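Local coordinates for protein putative NAD(P)H-flavin oxidoreductase (Neisseria meningitidis serogroup A / serotype 4A, PDB 6WT2) that probably uses NAD(P)H to reduce nitro compounds such as chloramphenicol through a bound flavin mononucleotide, at residues A[65-68]-A[69-72]. Sequence-based numbering, arbitrary orientation.
Sequences IRQA and IKPF
With chi1 at 61°, Ile69 CG1 sits between its own backbone N and carbonyl carbon, which carries it back against the preceding turn, 3.3 Å from Arg66 O and slightly farther from Ile65 O. Lys70 leaves the backbone differently: CG is trans to N (chi1 177°), and a bend at chi3 lays the chain alongside Gln67, both pointing the same way. NZ ends beside the Gln67 amide and makes a salt bridge with Asp81 of helix 79-82.

Ile69 N still donates to Ile65 O at 3.1 Å and reaches Arg66 O only weakly; Lys70 N to Arg66 O is weak too. Pro71, which has no N-H to give, sets CD 3.4 Å from Gln67 O and about as close to Ala68 O. Lys70 and Pro71 form a short 3-10 turn, closed by the bond from Phe72 N to Ile69 O at 3.2 Å. The Phe72 ring swings back so that Ile69 O lies over its centre, while CE2 approaches Ala68 O obliquely.

Ile69 meanwhile packs against Met178 and Val181 of helix 175-185. The arrangement is a helix C-terminus tightening into a 3-10 turn that contains a proline, at the end of helix 63-69 in the nitroreductase fold.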
ATOM      1  N   ILE A  65      10.729 -25.093  -0.297  1.00 24.67           N
ATOM      2  CA  ILE A  65       9.835 -24.217  -1.032  1.00 24.43           C
ATOM      3  C   ILE A  65      10.626 -23.077  -1.653  1.00 24.45           C
ATOM      4  O   ILE A  65      10.441 -22.746  -2.825  1.00 25.11           O
ATOM      5  CB  ILE A  65       8.714 -23.708  -0.112  1.00 23.81           C
ATOM      6  CG1 ILE A  65       7.909 -24.879   0.436  1.00 26.58           C
ATOM      7  CG2 ILE A  65       7.798 -22.748  -0.875  1.00 27.70           C
ATOM      8  CD1 ILE A  65       6.742 -24.416   1.320  1.00 25.95           C
ATOM      9  N   ARG A  66      11.553 -22.492  -0.896  1.00 24.28           N
ATOM     10  CA  ARG A  66      12.357 -21.404  -1.456  1.00 24.72           C
ATOM     11  C   ARG A  66      13.106 -21.858  -2.704  1.00 25.14           C
ATOM     12  O   ARG A  66      13.159 -21.132  -3.706  1.00 25.35           O
ATOM     13  CB  ARG A  66      13.340 -20.878  -0.414  1.00 24.23           C
ATOM     14  CG  ARG A  66      12.693 -20.090   0.704  1.00 23.56           C
ATOM     15  CD  ARG A  66      13.765 -19.438   1.551  1.00 23.54           C
ATOM     16  NE  ARG A  66      13.209 -18.769   2.721  1.00 24.76           N
ATOM     17  CZ  ARG A  66      13.900 -17.924   3.476  1.00 24.76           C
ATOM     18  NH1 ARG A  66      15.156 -17.638   3.152  1.00 25.52           N
ATOM     19  NH2 ARG A  66      13.332 -17.353   4.530  1.00 26.40           N
ATOM     20  N   GLN A  67      13.694 -23.055  -2.666  0.54 25.60           N
ATOM     21  CA  GLN A  67      14.400 -23.555  -3.841  0.54 26.41           C
ATOM     22  C   GLN A  67      13.443 -23.843  -4.988  0.54 26.66           C
ATOM     23  O   GLN A  67      13.819 -23.703  -6.158  0.54 27.26           O
ATOM     24  CB  GLN A  67      15.195 -24.803  -3.478  0.54 26.85           C
ATOM     25  CG  GLN A  67      16.353 -24.516  -2.560  0.54 28.11           C
ATOM     26  CD  GLN A  67      17.501 -23.836  -3.267  0.54 36.24           C
ATOM     27  OE1 GLN A  67      18.164 -22.972  -2.701  0.54 41.51           O
ATOM     28  NE2 GLN A  67      17.751 -24.232  -4.512  0.54 40.44           N
ATOM     29  N   ALA A  68      12.198 -24.220  -4.674  1.00 26.29           N
ATOM     30  CA  ALA A  68      11.229 -24.523  -5.722  1.00 26.57           C
ATOM     31  C   ALA A  68      10.795 -23.276  -6.484  1.00 31.14           C
ATOM     32  O   ALA A  68      10.467 -23.364  -7.673  1.00 26.91           O
ATOM     33  CB  ALA A  68      10.007 -25.216  -5.127  1.00 26.26           C
ATOM     34  N   ILE A  69      10.774 -22.112  -5.824  1.00 28.05           N
ATOM     35  CA  ILE A  69      10.331 -20.893  -6.492  1.00 32.07           C
ATOM     36  C   ILE A  69      11.489 -20.109  -7.088  1.00 31.65           C
ATOM     37  O   ILE A  69      11.263 -19.235  -7.939  1.00 26.12           O
ATOM     38  CB  ILE A  69       9.513 -20.002  -5.527  1.00 27.64           C
ATOM     39  CG1 ILE A  69      10.353 -19.577  -4.321  1.00 24.39           C
ATOM     40  CG2 ILE A  69       8.236 -20.716  -5.084  1.00 24.47           C
ATOM     41  CD1 ILE A  69       9.601 -18.742  -3.315  1.00 23.73           C
ATOM     42  N   LYS A  70      12.719 -20.422  -6.706  1.00 26.30           N
ATOM     43  CA  LYS A  70      13.870 -19.682  -7.217  1.00 26.76           C
ATOM     44  C   LYS A  70      13.961 -19.615  -8.742  1.00 28.61           C
ATOM     45  O   LYS A  70      14.249 -18.521  -9.259  1.00 28.84           O
ATOM     46  CB  LYS A  70      15.148 -20.289  -6.619  1.00 27.08           C
ATOM     47  CG  LYS A  70      16.427 -19.635  -7.136  1.00 34.13           C
ATOM     48  CD  LYS A  70      17.671 -20.337  -6.627  1.00 42.77           C
ATOM     49  CE  LYS A  70      17.758 -20.306  -5.110  1.00 45.05           C
ATOM     50  NZ  LYS A  70      18.924 -21.121  -4.632  1.00 55.40           N
ATOM     51  N   PRO A  71      13.730 -20.693  -9.508  1.00 28.11           N
ATOM     52  CA  PRO A  71      13.919 -20.608 -10.967  1.00 31.53           C
ATOM     53  C   PRO A  71      13.066 -19.559 -11.662  1.00 33.03           C
ATOM     54  O   PRO A  71      13.445 -19.116 -12.754  1.00 35.60           O
ATOM     55  CB  PRO A  71      13.556 -22.019 -11.453  1.00 30.13           C
ATOM     56  CG  PRO A  71      13.768 -22.884 -10.277  1.00 31.40           C
ATOM     57  CD  PRO A  71      13.368 -22.067  -9.099  1.00 28.96           C
ATOM     58  N   PHE A  72      11.932 -19.144 -11.093  1.00 27.97           N
ATOM     59  CA  PHE A  72      11.124 -18.106 -11.722  1.00 28.96           C
ATOM     60  C   PHE A  72      11.029 -16.842 -10.876  1.00 28.18           C
ATOM     61  O   PHE A  72      10.190 -15.977 -11.161  1.00 29.86           O
ATOM     62  CB  PHE A  72       9.724 -18.638 -12.053  1.00 27.67           C
ATOM     63  CG  PHE A  72       8.989 -19.232 -10.878  1.00 31.67           C
ATOM     64  CD1 PHE A  72       8.310 -18.421  -9.978  1.00 28.45           C
ATOM     65  CD2 PHE A  72       8.958 -20.609 -10.692  1.00 29.06           C
ATOM     66  CE1 PHE A  72       7.630 -18.982  -8.882  1.00 27.67           C
ATOM     67  CE2 PHE A  72       8.267 -21.177  -9.606  1.00 26.65           C
ATOM     68  CZ  PHE A  72       7.606 -20.355  -8.710  1.00 25.80           C
TER